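Side-chain contacts in extracellular solute-binding protein, family 1 (Bifidobacterium longum subsp. infantis ATCC 15697, PDB 3QUF), which probably captures a solute outside the cell and hands it to an ABC transporter for uptake: residues S196-Q201 with G205-D210; D210-K215 with V370-S375. All blocks are in the same frame, centred on the assembly; numbering follows the deposited sequence.

Contact 1 (S196-Q201 with G205-D210); sequences SYYGEQ and GDLDAD
Tyr-198 of helix 188-199 reaches over Leu-207 and Asp-208, so that the helix packs on the type I beta turn from Asp-206 to Ala-209 that leads into helix 209-212. This is a local contact between a helix and the turn that follows it in the solute-binding protein fold, with just three residues between the two segments. The tight part surrounds the Tyr-198 ring. Over the centre of one face sits the carbonyl oxygen Leu-207 O, 3.5 Å above the ring plane, while Tyr-198 CD2 lies 3.5 Å from Leu-207 CB. With its CG anti to the carbonyl carbon (chi1 -72°), Tyr-198 carries its ring forward past Leu-207, the two side chains running in opposite directions, and its hydroxyl arrives at Asp-208. The carboxylate stands nearly perpendicular to the ring, at 89°, and is itself buried; Trp-222 NE1 also bonds to its OD1 and Tyr-368 OH to its OD2, which probably helps to hold the acid's orientation. The contact is looser toward Gln-201, an exposed residue that turns back onto the helix before it, where Gln-201 NE2 donates to Tyr-197 O at 3.0 Å in a nearly straight bond (168°). On the buried side, the Tyr-198 hydroxyl donates to Asp-208 OD1 across 2.6 Å, approaching from above the carboxylate plane.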
ATOM      1  N   SER A 196      13.560  -2.404   1.326  1.00 13.86           N
ATOM      2  CA  SER A 196      14.727  -2.837   2.107  1.00 14.11           C
ATOM      3  C   SER A 196      15.944  -2.008   1.802  1.00 14.33           C
ATOM      4  O   SER A 196      16.686  -1.623   2.714  1.00 15.63           O
ATOM      5  CB  SER A 196      14.993  -4.295   1.833  1.00 14.88           C
ATOM      6  OG  SER A 196      16.184  -4.782   2.463  1.00 15.24           O
ATOM      7  N   TYR A 197      16.208  -1.764   0.523  1.00 13.89           N
ATOM      8  CA  TYR A 197      17.306  -0.886   0.116  1.00 15.01           C
ATOM      9  C   TYR A 197      17.326   0.405   0.886  1.00 14.80           C
ATOM     10  O   TYR A 197      18.380   0.832   1.343  1.00 16.38           O
ATOM     11  CB  TYR A 197      17.260  -0.609  -1.409  1.00 14.68           C
ATOM     12  CG  TYR A 197      18.154   0.493  -1.899  1.00 16.89           C
ATOM     13  CD1 TYR A 197      19.480   0.241  -2.231  1.00 18.44           C
ATOM     14  CD2 TYR A 197      17.668   1.776  -2.068  1.00 15.93           C
ATOM     15  CE1 TYR A 197      20.291   1.235  -2.688  1.00 19.61           C
ATOM     16  CE2 TYR A 197      18.497   2.795  -2.556  1.00 15.86           C
ATOM     17  CZ  TYR A 197      19.809   2.495  -2.854  1.00 17.07           C
ATOM     18  OH  TYR A 197      20.631   3.502  -3.319  1.00 19.73           O
ATOM     19  N   TYR A 198      16.158   1.013   1.048  1.00 14.04           N
ATOM     20  CA  TYR A 198      16.026   2.238   1.787  1.00 14.68           C
ATOM     21  C   TYR A 198      16.013   2.030   3.294  1.00 15.27           C
ATOM     22  O   TYR A 198      16.671   2.787   4.049  1.00 15.68           O
ATOM     23  CB  TYR A 198      14.732   2.933   1.365  1.00 14.50           C
ATOM     24  CG  TYR A 198      14.698   3.565  -0.002  1.00 13.05           C
ATOM     25  CD1 TYR A 198      15.704   4.448  -0.418  1.00 14.36           C
ATOM     26  CD2 TYR A 198      13.613   3.361  -0.842  1.00 12.99           C
ATOM     27  CE1 TYR A 198      15.628   5.105  -1.629  1.00 13.57           C
ATOM     28  CE2 TYR A 198      13.540   4.032  -2.066  1.00 13.19           C
ATOM     29  CZ  TYR A 198      14.525   4.923  -2.437  1.00 15.39           C
ATOM     30  OH  TYR A 198      14.442   5.606  -3.648  1.00 16.64           O
ATOM     31  N   GLY A 199      15.282   1.017   3.754  1.00 15.54           N
ATOM     32  CA  GLY A 199      15.088   0.799   5.177  1.00 15.45           C
ATOM     33  C   GLY A 199      16.402   0.425   5.844  1.00 16.96           C
ATOM     34  O   GLY A 199      16.650   0.813   7.000  1.00 18.96           O
ATOM     35  N   GLU A 200      17.253  -0.287   5.124  1.00 18.31           N
ATOM     36  CA  GLU A 200      18.563  -0.684   5.659  1.00 19.61           C
ATOM     37  C   GLU A 200      19.451   0.515   5.912  1.00 21.68           C
ATOM     38  O   GLU A 200      20.371   0.421   6.740  1.00 23.55           O
ATOM     39  CB  GLU A 200      19.258  -1.678   4.718  1.00 19.21           C
ATOM     40  CG  GLU A 200      18.589  -3.082   4.679  1.00 19.81           C
ATOM     41  CD  GLU A 200      19.244  -4.026   3.719  1.00 20.12           C
ATOM     42  OE1 GLU A 200      20.165  -3.590   2.981  1.00 22.56           O
ATOM     43  OE2 GLU A 200      18.901  -5.228   3.731  1.00 19.33           O
ATOM     44  N   GLN A 201      19.195   1.621   5.203  1.00 20.86           N
ATOM     45  CA  GLN A 201      19.871   2.884   5.430  1.00 23.10           C
ATOM     46  C   GLN A 201      19.275   3.715   6.554  1.00 23.03           C
ATOM     47  O   GLN A 201      19.727   4.838   6.775  1.00 26.11           O
ATOM     48  CB  GLN A 201      19.820   3.735   4.185  1.00 22.43           C
ATOM     49  CG  GLN A 201      20.381   3.095   2.956  1.00 24.51           C
ATOM     50  CD  GLN A 201      20.228   4.007   1.770  1.00 26.57           C
ATOM     51  OE1 GLN A 201      20.797   5.111   1.740  1.00 30.81           O
ATOM     52  NE2 GLN A 201      19.516   3.556   0.779  1.00 23.69           N
ATOM     53  N   GLY A 205       8.808   5.652   6.544  1.00 15.32           N
ATOM     54  CA  GLY A 205       7.722   6.460   5.977  1.00 15.52           C
ATOM     55  C   GLY A 205       7.748   6.459   4.457  1.00 15.80           C
ATOM     56  O   GLY A 205       7.738   5.382   3.849  1.00 15.60           O
ATOM     57  N   ASP A 206       7.796   7.647   3.871  1.00 15.25           N
ATOM     58  CA  ASP A 206       7.817   7.809   2.435  1.00 14.85           C
ATOM     59  C   ASP A 206       9.254   7.608   1.929  1.00 14.09           C
ATOM     60  O   ASP A 206      10.051   8.563   1.839  1.00 14.19           O
ATOM     61  CB  ASP A 206       7.261   9.185   2.082  1.00 15.08           C
ATOM     62  CG  ASP A 206       7.005   9.361   0.579  1.00 18.81           C
ATOM     63  OD1 ASP A 206       7.177   8.391  -0.198  1.00 18.73           O
ATOM     64  OD2 ASP A 206       6.646  10.493   0.191  1.00 18.19           O
ATOM     65  N   LEU A 207       9.603   6.349   1.656  1.00 13.53           N
ATOM     66  CA  LEU A 207      10.976   5.939   1.449  1.00 12.94           C
ATOM     67  C   LEU A 207      11.638   6.581   0.243  1.00 13.84           C
ATOM     68  O   LEU A 207      12.825   6.843   0.277  1.00 15.30           O
ATOM     69  CB  LEU A 207      11.110   4.407   1.400  1.00 12.63           C
ATOM     70  CG  LEU A 207      10.650   3.636   2.630  1.00 12.16           C
ATOM     71  CD1 LEU A 207      10.847   2.083   2.332  1.00 12.45           C
ATOM     72  CD2 LEU A 207      11.433   4.067   3.915  1.00 14.58           C
ATOM     73  N   ASP A 208      10.852   6.876  -0.791  1.00 12.91           N
ATOM     74  CA  ASP A 208      11.342   7.485  -2.011  1.00 12.90           C
ATOM     75  C   ASP A 208      11.426   9.031  -1.947  1.00 13.60           C
ATOM     76  O   ASP A 208      11.660   9.689  -2.959  1.00 14.43           O
ATOM     77  CB  ASP A 208      10.470   7.059  -3.213  1.00 12.34           C
ATOM     78  CG  ASP A 208      10.838   5.716  -3.755  1.00 15.26           C
ATOM     79  OD1 ASP A 208      11.905   5.595  -4.384  1.00 16.66           O
ATOM     80  OD2 ASP A 208      10.034   4.774  -3.598  1.00 14.55           O
ATOM     81  N   ALA A 209      11.302   9.613  -0.756  1.00 14.81           N
ATOM     82  CA  ALA A 209      11.247  11.083  -0.664  1.00 15.72           C
ATOM     83  C   ALA A 209      12.430  11.855  -1.241  1.00 16.40           C
ATOM     84  O   ALA A 209      12.218  13.017  -1.654  1.00 18.61           O
ATOM     85  CB  ALA A 209      10.923  11.544   0.791  1.00 17.04           C
ATOM     86  N   ASP A 210      13.632  11.297  -1.256  1.00 17.20           N
ATOM     87  CA  ASP A 210      14.806  11.968  -1.897  1.00 18.94           C
ATOM     88  C   ASP A 210      14.516  12.191  -3.386  1.00 18.51           C
ATOM     89  O   ASP A 210      14.855  13.254  -3.935  1.00 19.46           O
ATOM     90  CB  ASP A 210      16.120  11.177  -1.765  1.00 19.40           C
ATOM     91  CG  ASP A 210      16.715  11.217  -0.347  1.00 24.18           C
ATOM     92  OD1 ASP A 210      16.275  12.067   0.447  1.00 26.10           O
ATOM     93  OD2 ASP A 210      17.634  10.414  -0.047  1.00 26.67           O
TER

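Contact 2 (D210-K215 with V370-S375); sequences DIWSGK and VNWPKS
The indole of Trp-212 lies against Pro-373, whose CD and CG form the bump pressed onto one of its faces. Pro-373 CD stands 3.4 Å from the centroid of the six-membered ring and only 13° off the ring normal, a CH-pi contact, while Pro-373 CG lies by the CG-CD2 bond of Trp-212, 3.6 Å from Trp-212 CD2. The far rim of the indole enters a notch made by Val-370 and Trp-372: Trp-212 CH2 meets Val-370 CG1 at the ring edge, 3.9 Å away, and lies 3.7 Å from Trp-372 CE3. Val-370 fits both rings, because CG1, anti to the backbone N (chi1 -178°), also rests over the centre of a Trp-372 face. The polar Trp-212 NE1 has its partner in Asp-206. Without the indole, as with an alanine here, Pro-373 is likely to lose the aromatic face under its CD, and a gap to open beside Val-370 and Trp-372. Trp-408 of helix 397-408 touches both Trp-212 and Pro-373. After Trp-212 the chain leaves helix 209-212 through Gly-214, with positive phi; the proline-on-tryptophan CH-pi contact is thus made from a helix C-terminus closed by a Schellman motif.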
ATOM      1  N   ASP A 210      13.632  11.297  -1.256  1.00 17.20           N
ATOM      2  CA  ASP A 210      14.806  11.968  -1.897  1.00 18.94           C
ATOM      3  C   ASP A 210      14.516  12.191  -3.386  1.00 18.51           C
ATOM      4  O   ASP A 210      14.855  13.254  -3.935  1.00 19.46           O
ATOM      5  CB  ASP A 210      16.120  11.177  -1.765  1.00 19.40           C
ATOM      6  CG  ASP A 210      16.715  11.217  -0.347  1.00 24.18           C
ATOM      7  OD1 ASP A 210      16.275  12.067   0.447  1.00 26.10           O
ATOM      8  OD2 ASP A 210      17.634  10.414  -0.047  1.00 26.67           O
ATOM      9  N   ILE A 211      13.892  11.210  -4.037  1.00 17.52           N
ATOM     10  CA  ILE A 211      13.479  11.398  -5.431  1.00 17.66           C
ATOM     11  C   ILE A 211      12.387  12.457  -5.536  1.00 17.86           C
ATOM     12  O   ILE A 211      12.481  13.379  -6.367  1.00 18.32           O
ATOM     13  CB  ILE A 211      13.097  10.080  -6.114  1.00 16.94           C
ATOM     14  CG1 ILE A 211      14.333   9.189  -6.212  1.00 18.43           C
ATOM     15  CG2 ILE A 211      12.506  10.322  -7.530  1.00 17.46           C
ATOM     16  CD1 ILE A 211      14.038   7.739  -6.626  1.00 18.41           C
ATOM     17  N   TRP A 212      11.377  12.386  -4.690  1.00 16.56           N
ATOM     18  CA  TRP A 212      10.253  13.318  -4.818  1.00 17.40           C
ATOM     19  C   TRP A 212      10.730  14.751  -4.611  1.00 19.74           C
ATOM     20  O   TRP A 212      10.259  15.665  -5.275  1.00 19.50           O
ATOM     21  CB  TRP A 212       9.140  13.024  -3.837  1.00 16.56           C
ATOM     22  CG  TRP A 212       8.670  11.615  -3.674  1.00 14.58           C
ATOM     23  CD1 TRP A 212       8.209  11.093  -2.557  1.00 15.30           C
ATOM     24  CD2 TRP A 212       8.506  10.593  -4.698  1.00 13.53           C
ATOM     25  NE1 TRP A 212       7.813   9.803  -2.742  1.00 15.94           N
ATOM     26  CE2 TRP A 212       7.983   9.472  -4.062  1.00 13.08           C
ATOM     27  CE3 TRP A 212       8.788  10.529  -6.070  1.00 14.94           C
ATOM     28  CZ2 TRP A 212       7.678   8.276  -4.741  1.00 14.10           C
ATOM     29  CZ3 TRP A 212       8.514   9.325  -6.735  1.00 16.29           C
ATOM     30  CH2 TRP A 212       7.950   8.238  -6.066  1.00 15.13           C
ATOM     31  N   SER A 213      11.691  14.931  -3.712  1.00 21.37           N
ATOM     32  CA  SER A 213      12.164  16.278  -3.370  1.00 23.88           C
ATOM     33  C   SER A 213      13.273  16.784  -4.289  1.00 25.39           C
ATOM     34  O   SER A 213      13.711  17.929  -4.133  1.00 26.24           O
ATOM     35  CB  SER A 213      12.648  16.299  -1.927  1.00 24.56           C
ATOM     36  OG  SER A 213      13.792  15.507  -1.806  1.00 27.40           O
ATOM     37  N   GLY A 214      13.727  15.959  -5.237  1.00 24.12           N
ATOM     38  CA  GLY A 214      14.752  16.336  -6.208  1.00 26.30           C
ATOM     39  C   GLY A 214      16.171  16.171  -5.702  1.00 27.31           C
ATOM     40  O   GLY A 214      17.131  16.521  -6.405  1.00 29.53           O
ATOM     41  N   LYS A 215      16.323  15.632  -4.496  1.00 25.93           N
ATOM     42  CA  LYS A 215      17.653  15.417  -3.897  1.00 27.43           C
ATOM     43  C   LYS A 215      18.350  14.174  -4.457  1.00 26.60           C
ATOM     44  O   LYS A 215      19.573  13.998  -4.298  1.00 28.49           O
ATOM     45  CB  LYS A 215      17.538  15.293  -2.370  1.00 28.29           C
ATOM     46  CG  LYS A 215      16.876  16.485  -1.648  1.00 32.29           C
ATOM     47  CD  LYS A 215      17.874  17.552  -1.351  1.00 37.72           C
ATOM     48  CE  LYS A 215      17.232  18.781  -0.751  1.00 39.41           C
ATOM     49  NZ  LYS A 215      18.308  19.765  -0.485  1.00 44.25           N
ATOM     50  N   VAL A 370       5.195   2.211  -3.499  1.00 11.94           N
ATOM     51  CA  VAL A 370       5.562   3.434  -4.230  1.00 11.24           C
ATOM     52  C   VAL A 370       4.279   4.213  -4.582  1.00 12.57           C
ATOM     53  O   VAL A 370       3.545   3.839  -5.513  1.00 14.66           O
ATOM     54  CB  VAL A 370       6.381   3.161  -5.479  1.00 12.45           C
ATOM     55  CG1 VAL A 370       6.768   4.493  -6.166  1.00 11.18           C
ATOM     56  CG2 VAL A 370       7.739   2.414  -5.121  1.00 12.91           C
ATOM     57  N   ASN A 371       4.026   5.277  -3.845  1.00 13.27           N
ATOM     58  CA  ASN A 371       2.816   6.099  -4.007  1.00 13.98           C
ATOM     59  C   ASN A 371       3.252   7.421  -4.636  1.00 14.43           C
ATOM     60  O   ASN A 371       3.553   8.420  -3.952  1.00 14.21           O
ATOM     61  CB  ASN A 371       2.086   6.270  -2.658  1.00 14.47           C
ATOM     62  CG  ASN A 371       1.389   5.011  -2.202  1.00 15.93           C
ATOM     63  OD1 ASN A 371       1.609   4.503  -1.076  1.00 18.62           O
ATOM     64  ND2 ASN A 371       0.562   4.501  -3.046  1.00 13.98           N
ATOM     65  N   TRP A 372       3.350   7.443  -5.960  1.00 13.85           N
ATOM     66  CA  TRP A 372       3.941   8.563  -6.664  1.00 14.24           C
ATOM     67  C   TRP A 372       3.181   9.865  -6.343  1.00 14.27           C
ATOM     68  O   TRP A 372       1.958   9.866  -6.387  1.00 14.34           O
ATOM     69  CB  TRP A 372       3.843   8.393  -8.160  1.00 14.89           C
ATOM     70  CG  TRP A 372       4.072   6.987  -8.669  1.00 16.30           C
ATOM     71  CD1 TRP A 372       3.135   6.032  -8.837  1.00 16.83           C
ATOM     72  CD2 TRP A 372       5.312   6.413  -9.093  1.00 15.03           C
ATOM     73  NE1 TRP A 372       3.702   4.888  -9.335  1.00 16.74           N
ATOM     74  CE2 TRP A 372       5.039   5.101  -9.512  1.00 16.07           C
ATOM     75  CE3 TRP A 372       6.613   6.894  -9.210  1.00 17.61           C
ATOM     76  CZ2 TRP A 372       6.020   4.268 -10.032  1.00 17.55           C
ATOM     77  CZ3 TRP A 372       7.584   6.048  -9.711  1.00 17.59           C
ATOM     78  CH2 TRP A 372       7.287   4.764 -10.087  1.00 17.60           C
ATOM     79  N   PRO A 373       3.891  10.952  -6.037  1.00 14.81           N
ATOM     80  CA  PRO A 373       3.161  12.196  -5.747  1.00 15.26           C
ATOM     81  C   PRO A 373       2.702  13.003  -6.932  1.00 16.75           C
ATOM     82  O   PRO A 373       2.019  14.023  -6.766  1.00 17.69           O
ATOM     83  CB  PRO A 373       4.155  12.999  -4.896  1.00 16.17           C
ATOM     84  CG  PRO A 373       5.473  12.511  -5.319  1.00 15.49           C
ATOM     85  CD  PRO A 373       5.270  11.032  -5.540  1.00 16.09           C
ATOM     86  N   LYS A 374       3.136  12.619  -8.118  1.00 16.45           N
ATOM     87  CA  LYS A 374       2.697  13.273  -9.350  1.00 19.57           C
ATOM     88  C   LYS A 374       2.321  12.185 -10.323  1.00 19.70           C
ATOM     89  O   LYS A 374       2.984  11.161 -10.341  1.00 19.21           O
ATOM     90  CB  LYS A 374       3.823  14.097  -9.948  1.00 21.08           C
ATOM     91  CG  LYS A 374       4.396  15.141  -9.024  1.00 26.82           C
ATOM     92  CD  LYS A 374       5.582  15.904  -9.621  1.00 34.60           C
ATOM     93  CE  LYS A 374       5.898  17.121  -8.710  1.00 38.10           C
ATOM     94  NZ  LYS A 374       7.188  17.805  -9.005  1.00 43.32           N
ATOM     95  N   SER A 375       1.255  12.410 -11.101  1.00 20.83           N
ATOM     96  CA  SER A 375       0.835  11.551 -12.245  1.00 21.94           C
ATOM     97  C   SER A 375       1.055  10.046 -11.994  1.00 21.22           C
ATOM     98  O   SER A 375       1.873   9.403 -12.662  1.00 20.94           O
ATOM     99  CB  SER A 375       1.541  11.976 -13.536  1.00 23.84           C
ATOM    100  OG  SER A 375       1.327  13.350 -13.879  1.00 27.77           O
TER

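In the fold
Contacts 1 and 2 follow one another along the chain, their centres 12 Å apart; their segments meet at Asp-210, and both use helix 209-212. They also touch directly: Asp-206 OD1 of contact 1 lies 3.0 Å from Trp-212 NE1 of contact 2, a probable hydrogen bond; Asp-208 OD2 packs 3.6 Å from Val-370 CG2, and Tyr-198 OH lies 3.7 Å from Ile-211 CD1. Contact 1 joins the turn leading into helix 209-212 to helix 188-199, whereas contact 2 joins the short helix to the loop between strand 367-368 and helix 376-391. An acetic acid molecule, probably from the crystallisation liquor, lies about 6 Å from the side chain of Pro-373.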